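DNA mismatch repair protein PMS1 (Saccharomyces cerevisiae, PDB 3H4L) takes part in DNA mismatch repair, binding ATP through an N-terminal GHKL-type ATPase domain of the MutL family. Local coordinates at residues Asp25-Ile38 and Gln170-Ala182. Residues are numbered along the deposited sequence; the frame is centred on the assembly and turned at random.
With MG (magnesium ion), chain F; ANP (phosphoaminophosphonic acid-adenylate ester), chain E.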
ATOM      1  N   ASP B  25     -18.048  11.160   0.957  1.00 34.51           N
ATOM      2  CA  ASP B  25     -16.593  11.142   0.978  1.00 34.21           C
ATOM      3  C   ASP B  25     -15.991  10.076   0.075  1.00 32.80           C
ATOM      4  O   ASP B  25     -16.705   9.373  -0.638  1.00 32.84           O
ATOM      5  CB  ASP B  25     -16.061  10.973   2.404  1.00 35.19           C
ATOM      6  CG  ASP B  25     -16.676   9.795   3.133  1.00 37.06           C
ATOM      7  OD1 ASP B  25     -17.183   8.865   2.466  1.00 35.14           O
ATOM      8  OD2 ASP B  25     -16.630   9.803   4.387  1.00 38.00           O
ATOM      9  N   LEU B  26     -14.668   9.970   0.111  1.00 31.50           N
ATOM     10  CA  LEU B  26     -13.946   9.011  -0.706  1.00 30.69           C
ATOM     11  C   LEU B  26     -14.464   7.601  -0.473  1.00 31.16           C
ATOM     12  O   LEU B  26     -14.647   6.833  -1.417  1.00 29.46           O
ATOM     13  CB  LEU B  26     -12.452   9.078  -0.389  1.00 30.37           C
ATOM     14  CG  LEU B  26     -11.586   8.069  -1.146  1.00 30.93           C
ATOM     15  CD1 LEU B  26     -11.592   8.402  -2.630  1.00 30.48           C
ATOM     16  CD2 LEU B  26     -10.175   8.087  -0.586  1.00 30.18           C
ATOM     17  N   THR B  27     -14.713   7.269   0.793  1.00 32.07           N
ATOM     18  CA  THR B  27     -15.204   5.944   1.154  1.00 31.12           C
ATOM     19  C   THR B  27     -16.546   5.619   0.492  1.00 31.40           C
ATOM     20  O   THR B  27     -16.751   4.509  -0.002  1.00 32.83           O
ATOM     21  CB  THR B  27     -15.333   5.821   2.683  1.00 31.09           C
ATOM     22  OG1 THR B  27     -14.047   6.026   3.281  1.00 30.02           O
ATOM     23  CG2 THR B  27     -15.857   4.443   3.070  1.00 28.08           C
ATOM     24  N   THR B  28     -17.459   6.581   0.484  1.00 31.22           N
ATOM     25  CA  THR B  28     -18.769   6.374  -0.128  1.00 30.31           C
ATOM     26  C   THR B  28     -18.566   6.153  -1.621  1.00 30.14           C
ATOM     27  O   THR B  28     -19.176   5.265  -2.219  1.00 28.59           O
ATOM     28  CB  THR B  28     -19.676   7.606   0.081  1.00 30.71           C
ATOM     29  OG1 THR B  28     -19.819   7.849   1.484  1.00 35.49           O
ATOM     30  CG2 THR B  28     -21.055   7.385  -0.523  1.00 24.33           C
ATOM     31  N   ALA B  29     -17.702   6.961  -2.226  1.00 28.35           N
ATOM     32  CA  ALA B  29     -17.441   6.817  -3.648  1.00 28.44           C
ATOM     33  C   ALA B  29     -16.967   5.397  -3.934  1.00 28.58           C
ATOM     34  O   ALA B  29     -17.455   4.754  -4.857  1.00 29.44           O
ATOM     35  CB  ALA B  29     -16.393   7.835  -4.101  1.00 28.77           C
ATOM     36  N   VAL B  30     -16.028   4.906  -3.131  1.00 29.32           N
ATOM     37  CA  VAL B  30     -15.499   3.555  -3.300  1.00 31.07           C
ATOM     38  C   VAL B  30     -16.594   2.507  -3.158  1.00 32.13           C
ATOM     39  O   VAL B  30     -16.655   1.553  -3.940  1.00 32.35           O
ATOM     40  CB  VAL B  30     -14.406   3.246  -2.265  1.00 31.27           C
ATOM     41  CG1 VAL B  30     -13.913   1.814  -2.438  1.00 31.94           C
ATOM     42  CG2 VAL B  30     -13.256   4.238  -2.417  1.00 31.49           C
ATOM     43  N   LYS B  31     -17.446   2.674  -2.150  1.00 32.52           N
ATOM     44  CA  LYS B  31     -18.539   1.735  -1.948  1.00 33.44           C
ATOM     45  C   LYS B  31     -19.324   1.605  -3.244  1.00 33.11           C
ATOM     46  O   LYS B  31     -19.573   0.494  -3.715  1.00 34.90           O
ATOM     47  CB  LYS B  31     -19.505   2.229  -0.883  1.00 35.58           C
ATOM     48  CG  LYS B  31     -19.206   1.841   0.533  1.00 41.71           C
ATOM     49  CD  LYS B  31     -20.396   2.262   1.390  1.00 44.70           C
ATOM     50  CE  LYS B  31     -20.207   1.935   2.856  1.00 50.76           C
ATOM     51  NZ  LYS B  31     -21.427   2.310   3.636  1.00 54.26           N
ATOM     52  N   GLU B  32     -19.710   2.750  -3.806  1.00 31.99           N
ATOM     53  CA  GLU B  32     -20.499   2.806  -5.038  1.00 31.65           C
ATOM     54  C   GLU B  32     -19.850   2.079  -6.206  1.00 32.33           C
ATOM     55  O   GLU B  32     -20.530   1.388  -6.980  1.00 31.87           O
ATOM     56  CB  GLU B  32     -20.779   4.262  -5.419  1.00 32.65           C
ATOM     57  CG  GLU B  32     -21.567   5.045  -4.357  1.00 33.11           C
ATOM     58  CD  GLU B  32     -22.986   4.530  -4.163  1.00 35.04           C
ATOM     59  OE1 GLU B  32     -23.326   3.449  -4.693  1.00 34.13           O
ATOM     60  OE2 GLU B  32     -23.769   5.211  -3.465  1.00 40.00           O
ATOM     61  N   LEU B  33     -18.534   2.224  -6.327  1.00 29.22           N
ATOM     62  CA  LEU B  33     -17.803   1.565  -7.398  1.00 29.90           C
ATOM     63  C   LEU B  33     -17.697   0.042  -7.204  1.00 28.86           C
ATOM     64  O   LEU B  33     -17.934  -0.729  -8.144  1.00 26.61           O
ATOM     65  CB  LEU B  33     -16.414   2.189  -7.528  1.00 30.78           C
ATOM     66  CG  LEU B  33     -16.502   3.671  -7.894  1.00 32.48           C
ATOM     67  CD1 LEU B  33     -15.110   4.278  -7.898  1.00 31.21           C
ATOM     68  CD2 LEU B  33     -17.192   3.830  -9.257  1.00 30.43           C
ATOM     69  N   VAL B  34     -17.335  -0.390  -6.001  1.00 26.47           N
ATOM     70  CA  VAL B  34     -17.233  -1.817  -5.721  1.00 27.28           C
ATOM     71  C   VAL B  34     -18.602  -2.474  -5.972  1.00 28.38           C
ATOM     72  O   VAL B  34     -18.700  -3.457  -6.722  1.00 25.16           O
ATOM     73  CB  VAL B  34     -16.765  -2.063  -4.249  1.00 27.80           C
ATOM     74  CG1 VAL B  34     -16.851  -3.547  -3.894  1.00 25.04           C
ATOM     75  CG2 VAL B  34     -15.329  -1.551  -4.068  1.00 24.48           C
ATOM     76  N   ASP B  35     -19.652  -1.913  -5.362  1.00 28.44           N
ATOM     77  CA  ASP B  35     -21.015  -2.418  -5.519  1.00 28.73           C
ATOM     78  C   ASP B  35     -21.372  -2.596  -6.986  1.00 30.08           C
ATOM     79  O   ASP B  35     -21.928  -3.625  -7.383  1.00 31.49           O
ATOM     80  CB  ASP B  35     -22.031  -1.465  -4.883  1.00 30.97           C
ATOM     81  CG  ASP B  35     -22.185  -1.684  -3.397  1.00 31.51           C
ATOM     82  OD1 ASP B  35     -21.479  -2.552  -2.857  1.00 31.18           O
ATOM     83  OD2 ASP B  35     -23.016  -0.992  -2.766  1.00 34.29           O
ATOM     84  N   ASN B  36     -21.062  -1.593  -7.798  1.00 28.55           N
ATOM     85  CA  ASN B  36     -21.369  -1.702  -9.203  1.00 28.07           C
ATOM     86  C   ASN B  36     -20.620  -2.854  -9.873  1.00 28.55           C
ATOM     87  O   ASN B  36     -21.192  -3.585 -10.681  1.00 26.50           O
ATOM     88  CB  ASN B  36     -21.091  -0.380  -9.905  1.00 27.06           C
ATOM     89  CG  ASN B  36     -22.160   0.641  -9.620  1.00 28.62           C
ATOM     90  OD1 ASN B  36     -23.259   0.291  -9.201  1.00 28.24           O
ATOM     91  ND2 ASN B  36     -21.855   1.911  -9.853  1.00 30.04           N
ATOM     92  N   SER B  37     -19.350  -3.022  -9.527  1.00 30.52           N
ATOM     93  CA  SER B  37     -18.555  -4.100 -10.104  1.00 32.54           C
ATOM     94  C   SER B  37     -19.163  -5.439  -9.707  1.00 33.27           C
ATOM     95  O   SER B  37     -19.408  -6.287 -10.556  1.00 34.42           O
ATOM     96  CB  SER B  37     -17.091  -4.018  -9.636  1.00 32.45           C
ATOM     97  OG  SER B  37     -16.430  -2.909 -10.231  1.00 30.85           O
ATOM     98  N   ILE B  38     -19.426  -5.628  -8.420  1.00 33.73           N
ATOM     99  CA  ILE B  38     -20.009  -6.887  -7.986  1.00 32.94           C
ATOM    100  C   ILE B  38     -21.321  -7.132  -8.726  1.00 33.76           C
ATOM    101  O   ILE B  38     -21.592  -8.252  -9.144  1.00 34.74           O
ATOM    102  CB  ILE B  38     -20.251  -6.904  -6.475  1.00 31.38           C
ATOM    103  CG1 ILE B  38     -18.921  -6.762  -5.739  1.00 29.05           C
ATOM    104  CG2 ILE B  38     -20.907  -8.202  -6.076  1.00 32.14           C
ATOM    105  CD1 ILE B  38     -19.069  -6.604  -4.253  1.00 25.23           C
ATOM    106  N   GLN B 170      -9.211   9.128   6.501  1.00 41.00           N
ATOM    107  CA  GLN B 170     -10.225   8.788   5.505  1.00 38.97           C
ATOM    108  C   GLN B 170      -9.890   7.490   4.786  1.00 38.77           C
ATOM    109  O   GLN B 170     -10.752   6.633   4.597  1.00 35.89           O
ATOM    110  CB  GLN B 170     -10.356   9.907   4.469  1.00 39.48           C
ATOM    111  CG  GLN B 170     -11.354   9.607   3.330  1.00 37.54           C
ATOM    112  CD  GLN B 170     -12.797   9.557   3.801  1.00 37.68           C
ATOM    113  OE1 GLN B 170     -13.617   8.821   3.252  1.00 39.21           O
ATOM    114  NE2 GLN B 170     -13.116  10.347   4.815  1.00 35.69           N
ATOM    115  N   PHE B 171      -8.630   7.360   4.377  1.00 39.42           N
ATOM    116  CA  PHE B 171      -8.186   6.173   3.668  1.00 37.48           C
ATOM    117  C   PHE B 171      -8.393   4.948   4.540  1.00 37.97           C
ATOM    118  O   PHE B 171      -8.981   3.959   4.106  1.00 38.86           O
ATOM    119  CB  PHE B 171      -6.716   6.291   3.303  1.00 37.65           C
ATOM    120  CG  PHE B 171      -6.238   5.221   2.363  1.00 38.68           C
ATOM    121  CD1 PHE B 171      -6.620   5.233   1.027  1.00 37.90           C
ATOM    122  CD2 PHE B 171      -5.385   4.219   2.807  1.00 37.90           C
ATOM    123  CE1 PHE B 171      -6.152   4.267   0.147  1.00 39.93           C
ATOM    124  CE2 PHE B 171      -4.910   3.249   1.938  1.00 37.69           C
ATOM    125  CZ  PHE B 171      -5.289   3.269   0.606  1.00 39.23           C
ATOM    126  N   THR B 172      -7.918   5.004   5.774  1.00 36.61           N
ATOM    127  CA  THR B 172      -8.097   3.863   6.649  1.00 37.57           C
ATOM    128  C   THR B 172      -9.589   3.566   6.772  1.00 36.89           C
ATOM    129  O   THR B 172      -9.984   2.404   6.804  1.00 35.41           O
ATOM    130  CB  THR B 172      -7.514   4.105   8.062  1.00 39.32           C
ATOM    131  OG1 THR B 172      -6.158   4.560   7.953  1.00 39.87           O
ATOM    132  CG2 THR B 172      -7.527   2.802   8.862  1.00 39.88           C
ATOM    133  N   LYS B 173     -10.425   4.600   6.840  1.00 35.89           N
ATOM    134  CA  LYS B 173     -11.859   4.341   6.937  1.00 36.05           C
ATOM    135  C   LYS B 173     -12.294   3.621   5.666  1.00 37.61           C
ATOM    136  O   LYS B 173     -13.079   2.669   5.698  1.00 38.66           O
ATOM    137  CB  LYS B 173     -12.663   5.631   7.063  1.00 33.77           C
ATOM    138  CG  LYS B 173     -14.160   5.377   6.940  1.00 37.86           C
ATOM    139  CD  LYS B 173     -14.992   6.649   6.859  1.00 38.65           C
ATOM    140  CE  LYS B 173     -16.474   6.295   6.806  1.00 41.82           C
ATOM    141  NZ  LYS B 173     -17.344   7.472   6.542  1.00 42.30           N
ATOM    142  N   CYS B 174     -11.767   4.089   4.544  1.00 36.43           N
ATOM    143  CA  CYS B 174     -12.068   3.512   3.256  1.00 35.44           C
ATOM    144  C   CYS B 174     -11.479   2.104   3.116  1.00 35.53           C
ATOM    145  O   CYS B 174     -12.024   1.259   2.410  1.00 34.33           O
ATOM    146  CB  CYS B 174     -11.510   4.426   2.178  1.00 37.56           C
ATOM    147  SG  CYS B 174     -11.754   3.820   0.526  1.00 36.96           S
ATOM    148  N   LEU B 175     -10.362   1.852   3.792  1.00 35.86           N
ATOM    149  CA  LEU B 175      -9.712   0.543   3.737  1.00 34.02           C
ATOM    150  C   LEU B 175     -10.545  -0.472   4.498  1.00 32.79           C
ATOM    151  O   LEU B 175     -10.722  -1.619   4.069  1.00 31.78           O
ATOM    152  CB  LEU B 175      -8.316   0.611   4.351  1.00 35.02           C
ATOM    153  CG  LEU B 175      -7.410  -0.592   4.066  1.00 36.43           C
ATOM    154  CD1 LEU B 175      -7.290  -0.815   2.574  1.00 33.83           C
ATOM    155  CD2 LEU B 175      -6.046  -0.343   4.672  1.00 38.69           C
ATOM    156  N   THR B 176     -11.060  -0.036   5.638  1.00 32.78           N
ATOM    157  CA  THR B 176     -11.899  -0.887   6.468  1.00 32.94           C
ATOM    158  C   THR B 176     -13.044  -1.434   5.629  1.00 31.11           C
ATOM    159  O   THR B 176     -13.342  -2.623   5.665  1.00 32.20           O
ATOM    160  CB  THR B 176     -12.480  -0.098   7.624  1.00 33.56           C
ATOM    161  OG1 THR B 176     -11.411   0.439   8.404  1.00 36.36           O
ATOM    162  CG2 THR B 176     -13.336  -0.990   8.493  1.00 38.31           C
ATOM    163  N   VAL B 177     -13.678  -0.550   4.871  1.00 29.95           N
ATOM    164  CA  VAL B 177     -14.783  -0.931   4.017  1.00 30.50           C
ATOM    165  C   VAL B 177     -14.331  -1.869   2.906  1.00 32.83           C
ATOM    166  O   VAL B 177     -15.081  -2.755   2.496  1.00 33.30           O
ATOM    167  CB  VAL B 177     -15.431   0.306   3.394  1.00 31.00           C
ATOM    168  CG1 VAL B 177     -16.280  -0.086   2.187  1.00 27.29           C
ATOM    169  CG2 VAL B 177     -16.268   1.006   4.435  1.00 28.00           C
ATOM    170  N   ILE B 178     -13.118  -1.680   2.401  1.00 32.94           N
ATOM    171  CA  ILE B 178     -12.658  -2.565   1.345  1.00 34.28           C
ATOM    172  C   ILE B 178     -12.402  -3.946   1.958  1.00 35.29           C
ATOM    173  O   ILE B 178     -12.679  -4.977   1.330  1.00 34.44           O
ATOM    174  CB  ILE B 178     -11.384  -2.010   0.641  1.00 34.56           C
ATOM    175  CG1 ILE B 178     -11.769  -0.862  -0.296  1.00 32.27           C
ATOM    176  CG2 ILE B 178     -10.708  -3.101  -0.169  1.00 35.45           C
ATOM    177  CD1 ILE B 178     -10.586  -0.155  -0.946  1.00 29.39           C
ATOM    178  N   GLN B 179     -11.904  -3.969   3.195  1.00 33.71           N
ATOM    179  CA  GLN B 179     -11.654  -5.239   3.875  1.00 34.07           C
ATOM    180  C   GLN B 179     -12.974  -5.994   4.032  1.00 34.92           C
ATOM    181  O   GLN B 179     -13.023  -7.222   3.857  1.00 36.59           O
ATOM    182  CB  GLN B 179     -11.008  -4.997   5.243  1.00 34.90           C
ATOM    183  CG  GLN B 179      -9.629  -4.343   5.154  1.00 35.88           C
ATOM    184  CD  GLN B 179      -9.096  -3.891   6.498  1.00 38.65           C
ATOM    185  OE1 GLN B 179      -9.796  -3.235   7.264  1.00 40.95           O
ATOM    186  NE2 GLN B 179      -7.846  -4.229   6.787  1.00 40.82           N
ATOM    187  N   GLY B 180     -14.048  -5.259   4.332  1.00 32.82           N
ATOM    188  CA  GLY B 180     -15.351  -5.886   4.484  1.00 31.21           C
ATOM    189  C   GLY B 180     -15.808  -6.620   3.224  1.00 31.22           C
ATOM    190  O   GLY B 180     -16.260  -7.764   3.274  1.00 28.46           O
ATOM    191  N   TYR B 181     -15.682  -5.968   2.078  1.00 30.76           N
ATOM    192  CA  TYR B 181     -16.094  -6.584   0.831  1.00 32.49           C
ATOM    193  C   TYR B 181     -15.226  -7.797   0.497  1.00 36.06           C
ATOM    194  O   TYR B 181     -15.709  -8.804  -0.021  1.00 35.91           O
ATOM    195  CB  TYR B 181     -15.988  -5.569  -0.307  1.00 32.23           C
ATOM    196  CG  TYR B 181     -17.128  -4.574  -0.421  1.00 30.48           C
ATOM    197  CD1 TYR B 181     -18.358  -4.957  -0.953  1.00 28.60           C
ATOM    198  CD2 TYR B 181     -16.949  -3.230  -0.062  1.00 30.10           C
ATOM    199  CE1 TYR B 181     -19.375  -4.036  -1.136  1.00 29.43           C
ATOM    200  CE2 TYR B 181     -17.956  -2.303  -0.239  1.00 27.20           C
ATOM    201  CZ  TYR B 181     -19.170  -2.709  -0.780  1.00 30.44           C
ATOM    202  OH  TYR B 181     -20.180  -1.782  -0.981  1.00 34.20           O
ATOM    203  N   ALA B 182     -13.937  -7.698   0.799  1.00 39.81           N
ATOM    204  CA  ALA B 182     -12.997  -8.771   0.487  1.00 40.71           C
ATOM    205  C   ALA B 182     -13.127 -10.006   1.363  1.00 41.71           C
ATOM    206  O   ALA B 182     -12.873 -11.124   0.910  1.00 42.30           O
ATOM    207  CB  ALA B 182     -11.570  -8.244   0.560  1.00 40.87           C
TER
HETATM  208 MG    MG F 702     -24.964   1.336  -8.388  1.00 32.21          MG
HETATM  209  PG  ANP E 397     -27.460   1.352  -7.061  1.00 36.50           P
HETATM  210  O1G ANP E 397     -26.098   1.909  -7.091  1.00 36.31           O
HETATM  211  O2G ANP E 397     -27.477  -0.069  -6.806  1.00 33.22           O
HETATM  212  O3G ANP E 397     -28.410   2.043  -6.121  1.00 35.75           O
HETATM  213  PB  ANP E 397     -27.242   1.437  -9.913  1.00 32.76           P
HETATM  214  O1B ANP E 397     -28.214   1.205 -11.019  1.00 35.12           O
HETATM  215  O2B ANP E 397     -26.126   0.512  -9.834  1.00 32.15           O
HETATM  216  N3B ANP E 397     -28.066   1.566  -8.545  1.00 33.35           N
HETATM  217  PA  ANP E 397     -25.219   3.491 -10.321  1.00 31.29           P
HETATM  218  O1A ANP E 397     -24.394   2.897  -9.289  1.00 29.78           O
HETATM  219  O2A ANP E 397     -25.204   4.967 -10.539  1.00 28.90           O
HETATM  220  O3A ANP E 397     -26.698   2.910 -10.153  1.00 30.59           O
HETATM  221  O5' ANP E 397     -24.720   3.033 -11.764  1.00 30.90           O
HETATM  222  C5' ANP E 397     -25.713   2.658 -12.642  1.00 28.89           C
HETATM  223  C4' ANP E 397     -25.588   2.137 -14.020  1.00 29.58           C
HETATM  224  O4' ANP E 397     -24.238   2.276 -14.501  1.00 29.10           O
HETATM  225  C3' ANP E 397     -25.830   0.700 -13.704  1.00 29.97           C
HETATM  226  O3' ANP E 397     -27.237   0.443 -13.632  1.00 27.21           O
HETATM  227  C2' ANP E 397     -25.042  -0.000 -14.772  1.00 30.57           C
HETATM  228  O2' ANP E 397     -25.909  -0.182 -15.875  1.00 33.56           O
HETATM  229  C1' ANP E 397     -23.855   0.996 -14.978  1.00 28.11           C
HETATM  230  N9  ANP E 397     -22.558   0.706 -14.297  1.00 27.86           N
HETATM  231  C8  ANP E 397     -21.877   1.374 -13.291  1.00 28.36           C
HETATM  232  N7  ANP E 397     -20.746   0.860 -12.909  1.00 30.25           N
HETATM  233  C5  ANP E 397     -20.639  -0.255 -13.718  1.00 28.66           C
HETATM  234  C6  ANP E 397     -19.659  -1.309 -13.866  1.00 27.34           C
HETATM  235  N6  ANP E 397     -18.555  -1.337 -13.130  1.00 27.18           N
HETATM  236  N1  ANP E 397     -19.845  -2.327 -14.803  1.00 29.51           N
HETATM  237  C2  ANP E 397     -20.974  -2.338 -15.592  1.00 28.41           C
HETATM  238  N3  ANP E 397     -21.956  -1.393 -15.533  1.00 28.98           N
HETATM  239  C4  ANP E 397     -21.746  -0.387 -14.578  1.00 29.53           C
HETATM  240  O   HOH W   1     -23.329   1.651  -7.048  1.00 20.89           O
HETATM  241  O   HOH W   2     -24.780  -0.419  -7.131  1.00 25.01           O
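Two helices packed on one side of the eight-stranded sheet of the GHKL ATPase fold meet here: helix 26-38, which carries Glu32 and Asn36 of the nucleotide site, and helix 170-182. They run nearly parallel, 24° apart with axes 9.0 Å apart at closest, drawing together at the end where Thr27 packs against Cys174 and lying wider apart toward Tyr181. Thr27 is a knob among Gln170, Lys173, Cys174 and Val177. Its OG1 and its backbone N both donate to OE1 of Gln170; Thr27 N approaches in the carbonyl plane at 3.1 Å, whereas Thr27 OG1, at 2.8 Å, comes from above that plane. Gln170 gets there by a bend at chi2 (68°) that brings its amide across the first turn of helix 26-38. Replacing Gln170 with an alanine would probably leave both Thr27 N, in a first turn that offers it no carbonyl, and Thr27 OG1 without this shared acceptor. Next to this, OD1 of the N-cap residue Asp25 accepts from Thr28 N, while OD2 offers its syn lone pair to NZ of the extended Lys173 in a 3.3 Å salt bridge. In the middle, Val30 meets Cys174 SG with CG2 and Ile178 with CG1, and Leu26, Cys174 and Ile178 continue onto strand 44-50. On the far side of helix 26-38, Asn36 OD1 binds the magnesium ion at 2.2 Å and its ND2 donates to O1A of the ATP analogue. Tyr181 is the knob of helix 170-182, set among Lys31, Val34, Asp35 and Ile38. One face of its ring takes Val34 CG1, a CH-pi contact 3.5 Å from the centroid, and Asp35 OD1 lies at the edge of the ring, near its plane, 2.4 Å from Tyr181 OH, a hydrogen bond so short that its length is doubtful.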